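Local coordinates for protein farnesyl diphosphate phosphatase YisP (Bacillus subtilis subsp. subtilis, PDB 3WE9) that hydrolyses farnesyl diphosphate to farnesol and diphosphate, a reaction needed for biofilm formation, in a monomer of the phytoene/squalene synthase family, at residues K9-K12 against E13-Q17; Q40-A43 against S44-V47; T170-Q173 against K174-P178; E189-Q193 against K194-N198. All blocks are in the same frame, centred on the assembly; numbering follows the deposited sequence.

Contact 1 (K9-K12 against E13-Q17); sequences KEIK and EAYQQ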
loop_
_atom_site.group_PDB
_atom_site.type_symbol
_atom_site.label_atom_id
_atom_site.label_comp_id
_atom_site.label_asym_id
_atom_site.label_seq_id
_atom_site.Cartn_x
_atom_site.Cartn_y
_atom_site.Cartn_z
ATOM N N LYS A 9 -15.771 24.220 -7.669
ATOM C CA LYS A 9 -14.456 24.763 -7.973
ATOM C C LYS A 9 -13.506 24.387 -6.842
ATOM O O LYS A 9 -12.365 23.994 -7.075
ATOM C CB LYS A 9 -14.524 26.285 -8.111
ATOM C CG LYS A 9 -15.314 26.764 -9.315
ATOM C CD LYS A 9 -15.286 28.280 -9.411
ATOM C CE LYS A 9 -16.060 28.784 -10.616
ATOM N NZ LYS A 9 -16.010 30.276 -10.699
ATOM N N GLU A 10 -13.994 24.502 -5.614
ATOM C CA GLU A 10 -13.195 24.177 -4.444
ATOM C C GLU A 10 -12.901 22.684 -4.384
ATOM O O GLU A 10 -11.828 22.269 -3.944
ATOM C CB GLU A 10 -13.926 24.622 -3.183
ATOM C CG GLU A 10 -14.414 26.052 -3.268
ATOM C CD GLU A 10 -14.886 26.584 -1.942
ATOM O OE1 GLU A 10 -15.619 25.860 -1.233
ATOM O OE2 GLU A 10 -14.527 27.731 -1.614
ATOM N N ILE A 11 -13.861 21.876 -4.825
ATOM C CA ILE A 11 -13.686 20.428 -4.839
ATOM C C ILE A 11 -12.584 20.039 -5.823
ATOM O O ILE A 11 -11.748 19.190 -5.518
ATOM C CB ILE A 11 -15.009 19.723 -5.217
ATOM C CG1 ILE A 11 -15.981 19.830 -4.040
ATOM C CG2 ILE A 11 -14.752 18.259 -5.593
ATOM C CD1 ILE A 11 -17.388 19.366 -4.337
ATOM N N LYS A 12 -12.580 20.662 -6.998
ATOM C CA LYS A 12 -11.569 20.373 -8.015
ATOM C C LYS A 12 -10.184 20.776 -7.519
ATOM O O LYS A 12 -9.188 20.111 -7.807
ATOM C CB LYS A 12 -11.888 21.117 -9.314
ATOM C CG LYS A 12 -13.091 20.570 -10.080
ATOM C CD LYS A 12 -12.778 19.231 -10.756
ATOM C CE LYS A 12 -13.962 18.736 -11.591
ATOM N NZ LYS A 12 -14.403 19.746 -12.598
ATOM N N GLU A 13 -10.124 21.881 -6.784
ATOM C CA GLU A 13 -8.859 22.346 -6.236
ATOM C C GLU A 13 -8.354 21.325 -5.228
ATOM O O GLU A 13 -7.189 20.931 -5.264
ATOM C CB GLU A 13 -9.035 23.697 -5.542
ATOM C CG GLU A 13 -8.988 24.886 -6.478
ATOM C CD GLU A 13 -9.133 26.205 -5.744
ATOM O OE1 GLU A 13 -8.414 26.412 -4.741
ATOM O OE2 GLU A 13 -9.965 27.034 -6.175
ATOM N N ALA A 14 -9.246 20.903 -4.334
ATOM C CA ALA A 14 -8.915 19.923 -3.309
ATOM C C ALA A 14 -8.441 18.607 -3.917
ATOM O O ALA A 14 -7.533 17.971 -3.386
ATOM C CB ALA A 14 -10.119 19.681 -2.408
ATOM N N TYR A 15 -9.059 18.191 -5.021
ATOM C CA TYR A 15 -8.659 16.948 -5.681
ATOM C C TYR A 15 -7.227 17.052 -6.213
ATOM O O TYR A 15 -6.407 16.157 -5.999
ATOM C CB TYR A 15 -9.601 16.619 -6.844
ATOM C CG TYR A 15 -10.773 15.714 -6.502
ATOM C CD1 TYR A 15 -10.576 14.484 -5.867
ATOM C CD2 TYR A 15 -12.074 16.051 -6.889
ATOM C CE1 TYR A 15 -11.647 13.604 -5.633
ATOM C CE2 TYR A 15 -13.147 15.184 -6.662
ATOM C CZ TYR A 15 -12.927 13.961 -6.037
ATOM O OH TYR A 15 -13.978 13.090 -5.831
ATOM N N GLN A 16 -6.936 18.140 -6.919
ATOM C CA GLN A 16 -5.602 18.349 -7.468
ATOM C C GLN A 16 -4.554 18.290 -6.373
ATOM O O GLN A 16 -3.470 17.740 -6.563
ATOM C CB GLN A 16 -5.518 19.692 -8.191
ATOM C CG GLN A 16 -6.185 19.671 -9.543
ATOM C CD GLN A 16 -5.798 18.440 -10.342
ATOM O OE1 GLN A 16 -4.615 18.167 -10.551
ATOM N NE2 GLN A 16 -6.797 17.688 -10.790
ATOM N N GLN A 17 -4.882 18.853 -5.220
ATOM C CA GLN A 17 -3.954 18.841 -4.108
ATOM C C GLN A 17 -3.824 17.416 -3.579
ATOM O O GLN A 17 -2.761 17.016 -3.108
ATOM C CB GLN A 17 -4.436 19.807 -3.027
ATOM C CG GLN A 17 -4.549 21.226 -3.561
ATOM C CD GLN A 17 -4.931 22.240 -2.506
ATOM O OE1 GLN A 17 -5.069 23.431 -2.800
ATOM N NE2 GLN A 17 -5.101 21.781 -1.272
HETATM O O HOH W 1 -9.317 18.830 -10.010
#
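The carbonyl oxygen of K12 is gripped twice: Q16 N donates to K12 O at 3.1 Å along a nearly straight bond (168°), and a water donates to K12 O at 2.6 Å. That water also accepts from Q16 NE2 at 2.9 Å, so the amide of Q16 returns to the carbonyl its own backbone already holds. The bend at chi2 (-46°) folds the Q16 side chain back alongside the helix and carries NE2 to the water. These bonds belong to helix 6-25 of an all-helical fold, and the same i to i+4 ladder continues in A14 N to E10 O at 2.9 Å and Y15 N to I11 O at 2.9 Å. On the buried side, I11 and Y15 lie alongside and point the same way. I11 (chi1 -72°) holds CG1 beside its backbone N, which leaves CG2 on the side of the ring, where I11 CG2 meets Y15 CE2 at 3.6 Å. Beyond the segment the ring meets that of H89 at about a right angle, and Y15 also packs on A86 and A90 of helix 84-94. On the exposed flank, E13 CG rests 3.5 Å from K9 O, while the extended K9 chain ends in a salt bridge to E6.

Contact 2 (Q40-A43 against S44-V47); sequences QRQA and SWAV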
loop_
_atom_site.group_PDB
_atom_site.type_symbol
_atom_site.label_atom_id
_atom_site.label_comp_id
_atom_site.label_asym_id
_atom_site.label_seq_id
_atom_site.Cartn_x
_atom_site.Cartn_y
_atom_site.Cartn_z
ATOM N N GLN A 40 -12.511 8.295 -11.509
ATOM C CA GLN A 40 -12.014 7.278 -10.588
ATOM C C GLN A 40 -10.620 7.646 -10.049
ATOM O O GLN A 40 -10.337 7.483 -8.864
ATOM C CB GLN A 40 -11.959 5.914 -11.289
ATOM C CG GLN A 40 -13.315 5.222 -11.448
ATOM C CD GLN A 40 -14.099 5.670 -12.672
ATOM O OE1 GLN A 40 -13.748 6.642 -13.339
ATOM N NE2 GLN A 40 -15.177 4.954 -12.968
ATOM N N ARG A 41 -9.761 8.144 -10.933
ATOM C CA ARG A 41 -8.393 8.533 -10.574
ATOM C C ARG A 41 -8.383 9.536 -9.425
ATOM O O ARG A 41 -7.718 9.336 -8.401
ATOM C CB ARG A 41 -7.699 9.150 -11.796
ATOM C CG ARG A 41 -6.222 9.495 -11.611
ATOM C CD ARG A 41 -5.718 10.283 -12.816
ATOM N NE ARG A 41 -6.148 9.664 -14.068
ATOM C CZ ARG A 41 -6.424 10.337 -15.183
ATOM N NH1 ARG A 41 -6.313 11.658 -15.213
ATOM N NH2 ARG A 41 -6.829 9.689 -16.265
ATOM N N GLN A 42 -9.122 10.625 -9.600
ATOM C CA GLN A 42 -9.183 11.658 -8.578
ATOM C C GLN A 42 -9.764 11.125 -7.279
ATOM O O GLN A 42 -9.301 11.479 -6.191
ATOM C CB GLN A 42 -9.982 12.858 -9.099
ATOM C CG GLN A 42 -9.257 13.561 -10.241
ATOM C CD GLN A 42 -9.875 14.889 -10.623
ATOM O OE1 GLN A 42 -9.220 15.737 -11.233
ATOM N NE2 GLN A 42 -11.138 15.077 -10.275
ATOM N N ALA A 43 -10.763 10.256 -7.388
ATOM C CA ALA A 43 -11.374 9.661 -6.205
ATOM C C ALA A 43 -10.308 8.862 -5.454
ATOM O O ALA A 43 -10.236 8.902 -4.229
ATOM C CB ALA A 43 -12.526 8.740 -6.617
ATOM N N SER A 44 -9.482 8.135 -6.198
ATOM C CA SER A 44 -8.422 7.337 -5.586
ATOM C C SER A 44 -7.420 8.243 -4.876
ATOM O O SER A 44 -6.925 7.899 -3.804
ATOM C CB SER A 44 -7.702 6.496 -6.641
ATOM O OG SER A 44 -8.573 5.509 -7.165
ATOM N N TRP A 45 -7.108 9.385 -5.484
ATOM C CA TRP A 45 -6.177 10.323 -4.864
ATOM C C TRP A 45 -6.732 10.735 -3.505
ATOM O O TRP A 45 -6.010 10.769 -2.511
ATOM C CB TRP A 45 -6.006 11.585 -5.710
ATOM C CG TRP A 45 -5.350 11.404 -7.050
ATOM C CD1 TRP A 45 -4.626 10.330 -7.485
ATOM C CD2 TRP A 45 -5.341 12.355 -8.115
ATOM N NE1 TRP A 45 -4.167 10.556 -8.764
ATOM C CE2 TRP A 45 -4.591 11.795 -9.173
ATOM C CE3 TRP A 45 -5.893 13.633 -8.278
ATOM C CZ2 TRP A 45 -4.379 12.472 -10.383
ATOM C CZ3 TRP A 45 -5.685 14.305 -9.479
ATOM C CH2 TRP A 45 -4.932 13.720 -10.516
ATOM N N ALA A 46 -8.023 11.051 -3.472
ATOM C CA ALA A 46 -8.681 11.470 -2.239
ATOM C C ALA A 46 -8.567 10.400 -1.162
ATOM O O ALA A 46 -8.227 10.693 -0.012
ATOM C CB ALA A 46 -10.164 11.790 -2.514
ATOM N N VAL A 47 -8.860 9.158 -1.537
ATOM C CA VAL A 47 -8.793 8.045 -0.595
ATOM C C VAL A 47 -7.386 7.853 -0.032
ATOM O O VAL A 47 -7.210 7.744 1.183
ATOM C CB VAL A 47 -9.259 6.726 -1.254
ATOM C CG1 VAL A 47 -8.953 5.540 -0.339
ATOM C CG2 VAL A 47 -10.756 6.799 -1.543
#
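Two turns of regular alpha helix join residues 40-43 to 44-47, in a ladder of i to i+4 bonds that runs from S44 N to Q40 O at 2.9 Å through to V47 N to A43 O at 3.0 Å. This stretch of helix 38-54 belongs to the squalene/phytoene synthase fold, and six of its eight residues are buried. S44 adds a side-chain bond: with OG beside its own N and anti to its carbonyl carbon (chi1 -67°), the hydroxyl folds back and donates to Q40 O at 3.1 Å. It comes in 41° above the carbonyl plane, whereas S44 N approaches much nearer that plane, so Q40 O takes two donors from one residue. W45 lays its indole back along the preceding turn. R41 O lies over one ring face, 3.3 Å above the plane, and Q42 CA is over that face too, each offset toward the rim. The aliphatic part of R41 runs beside the indole, with R41 CG 3.7 Å from W45 NE1. Its guanidinium, turned 50° from the ring plane, continues past to L36 O, to which NH2 is hydrogen-bonded. Outside it, the F30 ring lies nearly parallel to the indole, and Q16 and C18 of helix 6-25 also touch W45. At the six-membered part of the indole, R41 CD reaches W45 CZ2 at 3.5 Å, while Q42 CG approaches W45 CZ3 at 3.7 Å.

Contact 3 (T170-Q173 against K174-P178); sequences TDQQ and KNRIP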
loop_
_atom_site.group_PDB
_atom_site.type_symbol
_atom_site.label_atom_id
_atom_site.label_comp_id
_atom_site.label_asym_id
_atom_site.label_seq_id
_atom_site.Cartn_x
_atom_site.Cartn_y
_atom_site.Cartn_z
ATOM N N THR A 170 14.169 2.938 11.286
ATOM C CA THR A 170 13.815 3.408 12.628
ATOM C C THR A 170 13.376 2.285 13.568
ATOM O O THR A 170 13.085 1.174 13.127
ATOM C CB THR A 170 12.664 4.421 12.571
ATOM O OG1 THR A 170 11.475 3.754 12.138
ATOM C CG2 THR A 170 12.989 5.553 11.604
ATOM N N ASP A 171 13.312 2.586 14.866
ATOM C CA ASP A 171 12.897 1.588 15.842
ATOM C C ASP A 171 11.439 1.207 15.634
ATOM O O ASP A 171 11.054 0.067 15.866
ATOM C CB ASP A 171 13.095 2.095 17.277
ATOM C CG ASP A 171 14.562 2.207 17.664
ATOM O OD1 ASP A 171 15.392 1.459 17.100
ATOM O OD2 ASP A 171 14.881 3.030 18.549
ATOM N N GLN A 172 10.631 2.167 15.195
ATOM C CA GLN A 172 9.216 1.917 14.946
ATOM C C GLN A 172 9.058 0.871 13.845
ATOM O O GLN A 172 8.195 -0.001 13.922
ATOM C CB GLN A 172 8.513 3.210 14.531
ATOM C CG GLN A 172 7.031 3.036 14.238
ATOM C CD GLN A 172 6.312 4.361 14.057
ATOM O OE1 GLN A 172 6.273 5.191 14.970
ATOM N NE2 GLN A 172 5.736 4.566 12.875
ATOM N N GLN A 173 9.902 0.960 12.822
ATOM C CA GLN A 173 9.845 0.008 11.718
ATOM C C GLN A 173 10.425 -1.339 12.161
ATOM O O GLN A 173 9.871 -2.397 11.845
ATOM C CB GLN A 173 10.602 0.578 10.513
ATOM C CG GLN A 173 10.032 1.929 10.059
ATOM C CD GLN A 173 10.855 2.615 8.980
ATOM O OE1 GLN A 173 12.068 2.765 9.104
ATOM N NE2 GLN A 173 10.185 3.050 7.915
ATOM N N LYS A 174 11.526 -1.297 12.912
ATOM C CA LYS A 174 12.164 -2.510 13.413
ATOM C C LYS A 174 11.218 -3.269 14.346
ATOM O O LYS A 174 11.259 -4.496 14.420
ATOM C CB LYS A 174 13.457 -2.171 14.166
ATOM C CG LYS A 174 14.589 -1.638 13.288
ATOM C CD LYS A 174 15.849 -1.438 14.127
ATOM C CE LYS A 174 17.063 -1.099 13.277
ATOM N NZ LYS A 174 16.913 0.205 12.581
ATOM N N ASN A 175 10.363 -2.529 15.047
ATOM C CA ASN A 175 9.403 -3.127 15.976
ATOM C C ASN A 175 8.376 -4.032 15.305
ATOM O O ASN A 175 7.791 -4.902 15.952
ATOM C CB ASN A 175 8.654 -2.036 16.746
ATOM C CG ASN A 175 9.408 -1.558 17.968
ATOM O OD1 ASN A 175 9.018 -0.581 18.604
ATOM N ND2 ASN A 175 10.488 -2.247 18.307
ATOM N N ARG A 176 8.149 -3.827 14.011
ATOM C CA ARG A 176 7.170 -4.646 13.308
ATOM C C ARG A 176 7.691 -6.018 12.886
ATOM O O ARG A 176 6.911 -6.870 12.460
ATOM C CB ARG A 176 6.599 -3.874 12.108
ATOM C CG ARG A 176 5.881 -2.582 12.529
ATOM C CD ARG A 176 5.108 -1.938 11.378
ATOM N NE ARG A 176 4.637 -0.586 11.699
ATOM C CZ ARG A 176 3.728 -0.292 12.630
ATOM N NH1 ARG A 176 3.168 -1.248 13.353
ATOM N NH2 ARG A 176 3.383 0.970 12.844
ATOM N N ILE A 177 9.001 -6.239 13.004
ATOM C CA ILE A 177 9.577 -7.542 12.664
ATOM C C ILE A 177 9.148 -8.531 13.760
ATOM O O ILE A 177 9.446 -8.330 14.939
ATOM C CB ILE A 177 11.116 -7.494 12.620
ATOM C CG1 ILE A 177 11.569 -6.456 11.587
ATOM C CG2 ILE A 177 11.671 -8.877 12.280
ATOM C CD1 ILE A 177 13.033 -6.105 11.683
ATOM N N PRO A 178 8.441 -9.608 13.379
ATOM C CA PRO A 178 7.962 -10.623 14.322
ATOM C C PRO A 178 9.079 -11.347 15.065
ATOM O O PRO A 178 9.905 -12.029 14.460
ATOM C CB PRO A 178 7.153 -11.563 13.434
ATOM C CG PRO A 178 6.710 -10.688 12.312
ATOM C CD PRO A 178 7.955 -9.901 12.021
HETATM O O HOH W 2 16.688 2.123 14.761
#
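K174 folds its side chain back past the carbonyl of T170. K174 CB lies 3.5 Å from T170 O and CG comes closer, to 3.2 Å of T170 O, because chi1 (-69°) sets CG beside the backbone N that itself donates to that oxygen. CD passes obliquely by D171, and a bend at chi4 (64°) turns NZ to its polar partners: L168 O, and a water that accepts from K174 NZ at 2.9 Å and donates to D171 OD1 at 2.8 Å. The two side chains are therefore joined through water, with D171 OD1 and K174 NZ 4.9 Å apart. The short helix 171-174 opens with a capping box: Q173 N donates to T170 OG1 at 3.3 Å, and T170 N donates to Q173 OE1 at 3.0 Å. D167 and D171, in the sequence DLGTD, fit the spacing of the family's DXXXD motif, and Q173 NE2 makes a weak hydrogen bond to D167 OD2. As the helix ends, K174 to I177 form a type I turn. R176 N meets Q173 O from 60° above the carbonyl plane, and Q172 O lies over one face of the R176 guanidinium. L121 and Y124 of helix 118-140 pack against R176.

Contact 4 (E189-Q193 against K194-N198); sequences EADLQ and KGTVN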
loop_
_atom_site.group_PDB
_atom_site.type_symbol
_atom_site.label_atom_id
_atom_site.label_comp_id
_atom_site.label_asym_id
_atom_site.label_seq_id
_atom_site.Cartn_x
_atom_site.Cartn_y
_atom_site.Cartn_z
ATOM N N GLU A 189 17.944 -9.802 18.940
ATOM C CA GLU A 189 17.532 -8.426 19.198
ATOM C C GLU A 189 18.758 -7.542 18.999
ATOM O O GLU A 189 18.656 -6.429 18.493
ATOM C CB GLU A 189 17.031 -8.265 20.640
ATOM C CG GLU A 189 15.645 -8.827 20.917
ATOM C CD GLU A 189 14.535 -7.958 20.363
ATOM O OE1 GLU A 189 14.833 -6.858 19.849
ATOM O OE2 GLU A 189 13.355 -8.369 20.448
ATOM N N ALA A 190 19.920 -8.046 19.407
ATOM C CA ALA A 190 21.169 -7.298 19.267
ATOM C C ALA A 190 21.498 -7.082 17.792
ATOM O O ALA A 190 21.918 -5.991 17.403
ATOM C CB ALA A 190 22.313 -8.037 19.959
ATOM N N ASP A 191 21.326 -8.126 16.981
ATOM C CA ASP A 191 21.583 -8.030 15.540
ATOM C C ASP A 191 20.695 -6.915 14.986
ATOM O O ASP A 191 21.159 -6.002 14.301
ATOM C CB ASP A 191 21.195 -9.321 14.791
ATOM C CG ASP A 191 22.128 -10.493 15.051
ATOM O OD1 ASP A 191 23.326 -10.278 15.316
ATOM O OD2 ASP A 191 21.647 -11.653 14.950
ATOM N N LEU A 192 19.404 -7.022 15.283
ATOM C CA LEU A 192 18.410 -6.059 14.820
ATOM C C LEU A 192 18.738 -4.620 15.203
ATOM O O LEU A 192 18.670 -3.717 14.368
ATOM C CB LEU A 192 17.025 -6.430 15.369
ATOM C CG LEU A 192 15.865 -5.481 15.043
ATOM C CD1 LEU A 192 15.686 -5.385 13.528
ATOM C CD2 LEU A 192 14.589 -5.981 15.699
ATOM N N GLN A 193 19.084 -4.402 16.465
ATOM C CA GLN A 193 19.398 -3.054 16.920
ATOM C C GLN A 193 20.586 -2.481 16.151
ATOM O O GLN A 193 20.622 -1.285 15.859
ATOM C CB GLN A 193 19.689 -3.047 18.423
ATOM C CG GLN A 193 19.875 -1.643 18.999
ATOM C CD GLN A 193 19.870 -1.625 20.518
ATOM O OE1 GLN A 193 18.880 -1.998 21.152
ATOM N NE2 GLN A 193 20.977 -1.187 21.111
ATOM N N LYS A 194 21.544 -3.340 15.817
ATOM C CA LYS A 194 22.733 -2.936 15.067
ATOM C C LYS A 194 22.441 -2.831 13.574
ATOM O O LYS A 194 23.243 -2.291 12.812
ATOM C CB LYS A 194 23.865 -3.951 15.268
ATOM C CG LYS A 194 24.747 -3.701 16.478
ATOM C CD LYS A 194 25.761 -4.828 16.673
ATOM C CE LYS A 194 25.081 -6.113 17.132
ATOM N NZ LYS A 194 26.048 -7.227 17.378
ATOM N N GLY A 195 21.298 -3.367 13.159
ATOM C CA GLY A 195 20.946 -3.342 11.755
ATOM C C GLY A 195 21.837 -4.299 10.989
ATOM O O GLY A 195 22.234 -4.030 9.851
ATOM N N THR A 196 22.155 -5.430 11.611
ATOM C CA THR A 196 23.018 -6.419 10.977
ATOM C C THR A 196 22.298 -7.233 9.912
ATOM O O THR A 196 21.258 -7.835 10.173
ATOM C CB THR A 196 23.606 -7.403 12.006
ATOM O OG1 THR A 196 24.301 -6.669 13.024
ATOM C CG2 THR A 196 24.578 -8.365 11.324
ATOM N N VAL A 197 22.860 -7.247 8.707
ATOM C CA VAL A 197 22.279 -8.011 7.612
ATOM C C VAL A 197 23.092 -9.282 7.432
ATOM O O VAL A 197 24.120 -9.287 6.750
ATOM C CB VAL A 197 22.284 -7.226 6.287
ATOM C CG1 VAL A 197 21.717 -8.103 5.164
ATOM C CG2 VAL A 197 21.459 -5.957 6.434
ATOM N N ASN A 198 22.646 -10.351 8.080
ATOM C CA ASN A 198 23.322 -11.631 7.975
ATOM C C ASN A 198 22.323 -12.632 7.422
ATOM O O ASN A 198 21.195 -12.263 7.078
ATOM C CB ASN A 198 23.841 -12.086 9.348
ATOM C CG ASN A 198 22.782 -12.000 10.439
ATOM O OD1 ASN A 198 21.583 -12.056 10.159
ATOM N ND2 ASN A 198 23.224 -11.878 11.690
HETATM O O HOH W 3 24.868 -8.428 15.158
#
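T196 N donates to D191 O at 2.9 Å in an almost perfectly straight N-H bond (178°), although the donor stands above the carbonyl plane. G195 N donates to L192 O at 2.9 Å from far steeper above its acceptor's plane, 71° out. With G195 at positive phi, these bonds back into the last turn make a Schellman motif that ends helix 189-194, and the chain then leaves toward helix 199-221. K194 N still keeps a regular helical bond to A190 O.

The aliphatic chain of K194 lies over the final turn, against the A190 carbonyl: the bend at chi3 (-70°) brings K194 CE to 3.2 Å from A190 O. Apolar contact is slight, with A190 CB 4.4 Å from K194 CE and T196 CB beside D191 CB. On the inner side L192 packs on I177, M182 and F256.

The charged and polar tips meet by way of water. A single water accepts from K194 NZ at 2.8 Å, lies 2.8 Å from T196 OG1 and donates to D191 OD1, the last at a separation so short that its exact value is doubtful. D191 OD1 and K194 NZ themselves remain 4.6 Å apart, beyond a salt bridge. N198 ND2 is merely near D191 OD2, at 3.6 Å, the amide and carboxylate planes standing nearly perpendicular; OD2 has its hydrogen bond to a residue adjoining the segments, while N198 OD1 caps F201 N at the start of the next helix.

The nearby ammonium of K194 may thus stabilise the carboxylate of D191, with the water as a doubtful link, while the backbone bonds do the work of ending the helix.

The four contacts form two well-separated pairs; contact 2 lies across the chain's centre from both contacts 3 and 4. Contacts 1 and 2, with centres 11 Å apart, pack helix 6-25 on helix 38-54: Y15 CE1 approaches Q42 O at 3.2 Å and Y15 O lies 3.4 Å from W45 CE3. Contacts 3 and 4, centres 12 Å apart, meet through L192, with K174 CE 3.3 Å from L192 O and the methyls I177 CD1 and L192 CD1 also at 3.3 Å. Between the pairs, nearest atoms of contacts 2 and 3 are about 17 Å apart, and the centres of contacts 1 and 4 about 46 Å. Contact 3 alone includes part of the probable aspartate-rich motif, in D171; contact 4 touches contact 3 at K174 and I177, not at D171.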